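Local coordinates for putative capsid protein of prophage (Escherichia coli CFT073, PDB 3BQW), which is a putative prophage capsid protein of the phage major capsid protein E family and probably assembles into the shell of a phage head, at residues Ala140-Glu152 with Tyr159-Ile171. Numbering follows the deposited sequence.
Sequences AVNAVTTGKNIIE and YEIDWKIPEKNII
Strands 148-151 and 159-162 pair antiparallel, Lys-148 opposite Asp-162 and Ile-151 opposite Tyr-159. Asn-149 and Ile-161 exchange N-H...O bonds, as do Ile-151 and Tyr-159, and the ladder runs one rung past the strands, where Trp-163 N meets Gly-147 O at 2.8 Å.

On the face that Asn-149, Ile-151, Tyr-159 and Ile-161 share, the side-chain contacts described here are apolar. The Tyr-159 ring, its CG set between the backbone N and carbonyl carbon (chi1 76°), lies alongside Ile-151, whose CB sits over one ring face in a CH-pi contact, 4.0 Å from the centroid. Obliquely across, Ile-151 CG1 presses tightly on Ile-161 CD1 at 3.5 Å. Further along, Trp-163 CD1 approaches Ala-143 CB at 3.9 Å, bringing the indole to the end of helix 113-146. Ile-165 reaches the same helix end, its CD1 3.7 Å from Val-144 O.

Charged groups gather on the other face. Lys-148, extended beyond CG, runs beside Asp-162, with its CG 3.4 Å from Asp-162 OD1; its NZ reaches Glu-160 OE2 through a bridging water rather than a direct salt bridge. Both carboxylates also form salt bridges with Arg-73, which probably offsets their mutual repulsion. Asp-162 OD1 accepts from Lys-164 N in an Asx turn, and a second water links this oxygen to Ile-165 N.

Gly-147, the first residue beyond helix 113-146, has positive phi, and the Thr-146 ST turn leads into the first strand. The arrangement is a beta hairpin following a long helix, with strand 148-151 an outermost strand, within this chain, of a four-stranded antiparallel sheet in this phage capsid protein E family member.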
loop_
_atom_site.group_PDB
_atom_site.type_symbol
_atom_site.label_atom_id
_atom_site.label_comp_id
_atom_site.label_asym_id
_atom_site.label_seq_id
_atom_site.Cartn_x
_atom_site.Cartn_y
_atom_site.Cartn_z
ATOM N N ALA A 140 4.031 2.826 0.598
ATOM C CA ALA A 140 4.934 1.684 0.374
ATOM C C ALA A 140 5.726 1.774 -0.951
ATOM O O ALA A 140 6.962 1.620 -0.977
ATOM C CB ALA A 140 4.137 0.362 0.428
ATOM N N VAL A 141 5.013 2.042 -2.040
ATOM C CA VAL A 141 5.636 2.137 -3.333
ATOM C C VAL A 141 6.581 3.336 -3.383
ATOM O O VAL A 141 7.671 3.243 -3.915
ATOM C CB VAL A 141 4.610 2.232 -4.491
ATOM C CG1 VAL A 141 5.353 2.423 -5.830
ATOM C CG2 VAL A 141 3.722 0.984 -4.536
ATOM N N ASN A 142 6.164 4.459 -2.836
ATOM C CA ASN A 142 7.055 5.618 -2.755
ATOM C C ASN A 142 8.334 5.348 -1.955
ATOM O O ASN A 142 9.406 5.759 -2.349
ATOM C CB ASN A 142 6.301 6.824 -2.196
ATOM C CG ASN A 142 5.263 7.386 -3.178
ATOM O OD1 ASN A 142 5.027 6.833 -4.234
ATOM N ND2 ASN A 142 4.621 8.480 -2.798
ATOM N N ALA A 143 8.220 4.658 -0.835
ATOM C CA ALA A 143 9.386 4.335 -0.025
ATOM C C ALA A 143 10.379 3.476 -0.815
ATOM O O ALA A 143 11.551 3.783 -0.874
ATOM C CB ALA A 143 8.973 3.638 1.266
ATOM N N VAL A 144 9.882 2.417 -1.439
ATOM C CA VAL A 144 10.698 1.475 -2.209
ATOM C C VAL A 144 11.348 2.147 -3.413
ATOM O O VAL A 144 12.510 1.874 -3.703
ATOM C CB VAL A 144 9.833 0.254 -2.669
ATOM C CG1 VAL A 144 10.523 -0.545 -3.785
ATOM C CG2 VAL A 144 9.503 -0.625 -1.468
ATOM N N THR A 145 10.616 3.033 -4.099
ATOM C CA THR A 145 11.076 3.582 -5.374
ATOM C C THR A 145 11.859 4.892 -5.262
ATOM O O THR A 145 12.599 5.250 -6.181
ATOM C CB THR A 145 9.912 3.763 -6.377
ATOM O OG1 THR A 145 8.939 4.692 -5.865
ATOM C CG2 THR A 145 9.240 2.407 -6.674
ATOM N N THR A 146 11.663 5.627 -4.167
ATOM C CA THR A 146 12.330 6.926 -3.969
ATOM C C THR A 146 13.025 7.044 -2.617
ATOM O O THR A 146 13.703 8.023 -2.378
ATOM C CB THR A 146 11.320 8.107 -4.045
ATOM O OG1 THR A 146 10.451 8.103 -2.890
ATOM C CG2 THR A 146 10.498 8.069 -5.349
ATOM N N GLY A 147 12.807 6.084 -1.720
ATOM C CA GLY A 147 13.256 6.180 -0.329
ATOM C C GLY A 147 12.549 7.206 0.535
ATOM O O GLY A 147 12.949 7.418 1.679
ATOM N N LYS A 148 11.521 7.860 0.006
ATOM C CA LYS A 148 10.848 8.953 0.723
ATOM C C LYS A 148 9.312 8.887 0.739
ATOM O O LYS A 148 8.667 8.407 -0.194
ATOM C CB LYS A 148 11.260 10.296 0.139
ATOM C CG LYS A 148 12.750 10.579 0.247
ATOM C CD LYS A 148 13.158 11.607 -0.793
ATOM C CE LYS A 148 14.570 12.062 -0.552
ATOM N NZ LYS A 148 14.885 13.153 -1.496
ATOM N N ASN A 149 8.750 9.389 1.837
ATOM C CA ASN A 149 7.324 9.614 1.987
ATOM C C ASN A 149 7.075 11.054 2.430
ATOM O O ASN A 149 7.794 11.584 3.307
ATOM C CB ASN A 149 6.729 8.702 3.069
ATOM C CG ASN A 149 6.671 7.250 2.669
ATOM O OD1 ASN A 149 6.751 6.883 1.475
ATOM N ND2 ASN A 149 6.524 6.399 3.669
ATOM N N ILE A 150 6.032 11.661 1.862
ATOM C CA ILE A 150 5.477 12.901 2.390
ATOM C C ILE A 150 4.290 12.576 3.277
ATOM O O ILE A 150 3.325 11.984 2.832
ATOM C CB ILE A 150 5.071 13.865 1.277
ATOM C CG1 ILE A 150 6.335 14.400 0.594
ATOM C CG2 ILE A 150 4.202 15.055 1.856
ATOM C CD1 ILE A 150 6.116 14.904 -0.812
ATOM N N ILE A 151 4.389 12.947 4.550
ATOM C CA ILE A 151 3.388 12.602 5.544
ATOM C C ILE A 151 2.522 13.829 5.852
ATOM O O ILE A 151 3.031 14.912 6.150
ATOM C CB ILE A 151 4.057 12.050 6.839
ATOM C CG1 ILE A 151 5.015 10.880 6.520
ATOM C CG2 ILE A 151 3.004 11.661 7.913
ATOM C CD1 ILE A 151 4.436 9.777 5.594
ATOM N N GLU A 152 1.208 13.633 5.755
ATOM C CA GLU A 152 0.201 14.630 6.117
ATOM C C GLU A 152 -0.906 13.956 6.945
ATOM O O GLU A 152 -1.146 12.753 6.822
ATOM C CB GLU A 152 -0.446 15.260 4.877
ATOM C CG GLU A 152 0.250 14.978 3.544
ATOM C CD GLU A 152 -0.413 15.693 2.358
ATOM O OE1 GLU A 152 -1.532 16.245 2.539
ATOM O OE2 GLU A 152 0.202 15.719 1.259
ATOM N N TYR A 159 5.322 16.842 6.585
ATOM C CA TYR A 159 6.789 16.667 6.650
ATOM C C TYR A 159 7.234 15.451 5.831
ATOM O O TYR A 159 6.410 14.647 5.423
ATOM C CB TYR A 159 7.238 16.515 8.095
ATOM C CG TYR A 159 6.944 15.159 8.708
ATOM C CD1 TYR A 159 7.947 14.182 8.784
ATOM C CD2 TYR A 159 5.664 14.850 9.221
ATOM C CE1 TYR A 159 7.700 12.948 9.319
ATOM C CE2 TYR A 159 5.399 13.581 9.798
ATOM C CZ TYR A 159 6.419 12.637 9.820
ATOM O OH TYR A 159 6.219 11.392 10.372
ATOM N N GLU A 160 8.542 15.329 5.612
ATOM C CA GLU A 160 9.119 14.244 4.809
ATOM C C GLU A 160 9.823 13.239 5.711
ATOM O O GLU A 160 10.527 13.614 6.631
ATOM C CB GLU A 160 10.108 14.779 3.763
ATOM C CG GLU A 160 10.747 13.675 2.914
ATOM C CD GLU A 160 11.965 14.128 2.162
ATOM O OE1 GLU A 160 13.060 14.222 2.780
ATOM O OE2 GLU A 160 11.835 14.364 0.942
ATOM N N ILE A 161 9.582 11.957 5.441
ATOM C CA ILE A 161 10.384 10.859 5.958
ATOM C C ILE A 161 11.306 10.421 4.836
ATOM O O ILE A 161 10.855 10.194 3.698
ATOM C CB ILE A 161 9.533 9.617 6.352
ATOM C CG1 ILE A 161 8.640 9.924 7.539
ATOM C CG2 ILE A 161 10.435 8.433 6.698
ATOM C CD1 ILE A 161 7.527 8.848 7.749
ATOM N N ASP A 162 12.578 10.278 5.164
ATOM C CA ASP A 162 13.570 9.812 4.221
ATOM C C ASP A 162 14.315 8.615 4.821
ATOM O O ASP A 162 15.016 8.736 5.830
ATOM C CB ASP A 162 14.530 10.946 3.879
ATOM C CG ASP A 162 15.505 10.592 2.787
ATOM O OD1 ASP A 162 15.391 9.498 2.181
ATOM O OD2 ASP A 162 16.403 11.431 2.519
ATOM N N TRP A 163 14.118 7.465 4.194
ATOM C CA TRP A 163 14.786 6.211 4.577
ATOM C C TRP A 163 16.204 6.123 4.004
ATOM O O TRP A 163 16.921 5.177 4.296
ATOM C CB TRP A 163 13.974 5.026 4.099
ATOM C CG TRP A 163 12.536 5.022 4.629
ATOM C CD1 TRP A 163 11.391 5.269 3.913
ATOM C CD2 TRP A 163 12.125 4.800 5.988
ATOM N NE1 TRP A 163 10.292 5.190 4.748
ATOM C CE2 TRP A 163 10.707 4.896 6.018
ATOM C CE3 TRP A 163 12.813 4.527 7.183
ATOM C CZ2 TRP A 163 9.969 4.722 7.185
ATOM C CZ3 TRP A 163 12.079 4.352 8.346
ATOM C CH2 TRP A 163 10.663 4.452 8.340
ATOM N N LYS A 164 16.578 7.122 3.199
ATOM C CA LYS A 164 17.928 7.312 2.656
ATOM C C LYS A 164 18.320 6.110 1.802
ATOM O O LYS A 164 19.279 5.402 2.108
ATOM C CB LYS A 164 18.983 7.572 3.761
ATOM C CG LYS A 164 18.756 8.813 4.669
ATOM C CD LYS A 164 19.555 10.061 4.290
ATOM C CE LYS A 164 19.820 11.000 5.503
ATOM N NZ LYS A 164 20.040 12.449 5.114
ATOM N N ILE A 165 17.574 5.869 0.733
ATOM C CA ILE A 165 17.955 4.799 -0.178
ATOM C C ILE A 165 19.228 5.278 -0.921
ATOM O O ILE A 165 19.327 6.448 -1.286
ATOM C CB ILE A 165 16.779 4.394 -1.118
ATOM C CG1 ILE A 165 17.009 2.968 -1.648
ATOM C CG2 ILE A 165 16.573 5.408 -2.247
ATOM C CD1 ILE A 165 15.947 2.473 -2.624
ATOM N N PRO A 166 20.234 4.414 -1.079
ATOM C CA PRO A 166 21.383 4.876 -1.865
ATOM C C PRO A 166 20.978 5.350 -3.267
ATOM O O PRO A 166 20.082 4.779 -3.871
ATOM C CB PRO A 166 22.297 3.636 -1.916
ATOM C CG PRO A 166 21.922 2.872 -0.691
ATOM C CD PRO A 166 20.435 3.040 -0.594
ATOM N N GLU A 167 21.622 6.411 -3.737
ATOM C CA GLU A 167 21.372 6.985 -5.055
ATOM C C GLU A 167 21.590 6.021 -6.210
ATOM O O GLU A 167 20.854 6.050 -7.187
ATOM C CB GLU A 167 22.251 8.230 -5.275
ATOM C CG GLU A 167 21.853 9.413 -4.413
ATOM C CD GLU A 167 22.527 10.739 -4.830
ATOM O OE1 GLU A 167 23.654 10.730 -5.401
ATOM O OE2 GLU A 167 21.891 11.798 -4.572
ATOM N N LYS A 168 22.616 5.187 -6.101
ATOM C CA LYS A 168 22.894 4.156 -7.102
ATOM C C LYS A 168 21.739 3.139 -7.241
ATOM O O LYS A 168 21.704 2.370 -8.204
ATOM C CB LYS A 168 24.161 3.398 -6.722
ATOM C CG LYS A 168 23.940 2.399 -5.534
ATOM C CD LYS A 168 25.262 1.814 -5.011
ATOM C CE LYS A 168 25.006 0.814 -3.922
ATOM N NZ LYS A 168 24.197 -0.329 -4.441
ATOM N N ASN A 169 20.839 3.103 -6.257
ATOM C CA ASN A 169 19.686 2.170 -6.285
ATOM C C ASN A 169 18.517 2.667 -7.134
ATOM O O ASN A 169 17.578 1.927 -7.381
ATOM C CB ASN A 169 19.186 1.872 -4.871
ATOM C CG ASN A 169 20.074 0.913 -4.136
ATOM O OD1 ASN A 169 19.587 -0.032 -3.500
ATOM N ND2 ASN A 169 21.378 1.124 -4.223
ATOM N N ILE A 170 18.570 3.929 -7.546
ATOM C CA ILE A 170 17.537 4.524 -8.366
ATOM C C ILE A 170 18.211 4.827 -9.684
ATOM O O ILE A 170 19.066 5.695 -9.757
ATOM C CB ILE A 170 16.954 5.822 -7.748
ATOM C CG1 ILE A 170 16.281 5.552 -6.414
ATOM C CG2 ILE A 170 15.907 6.477 -8.672
ATOM C CD1 ILE A 170 15.952 6.868 -5.645
ATOM N N ILE A 171 17.824 4.092 -10.717
ATOM C CA ILE A 171 18.555 4.072 -11.972
ATOM C C ILE A 171 17.651 4.598 -13.078
ATOM O O ILE A 171 16.466 4.314 -13.104
ATOM C CB ILE A 171 18.998 2.626 -12.316
ATOM C CG1 ILE A 171 19.957 2.069 -11.237
ATOM C CG2 ILE A 171 19.595 2.554 -13.719
ATOM C CD1 ILE A 171 20.402 0.579 -11.453
HETATM O O HOH W 1 16.052 8.146 0.048
HETATM O O HOH W 2 13.725 15.595 -0.409
#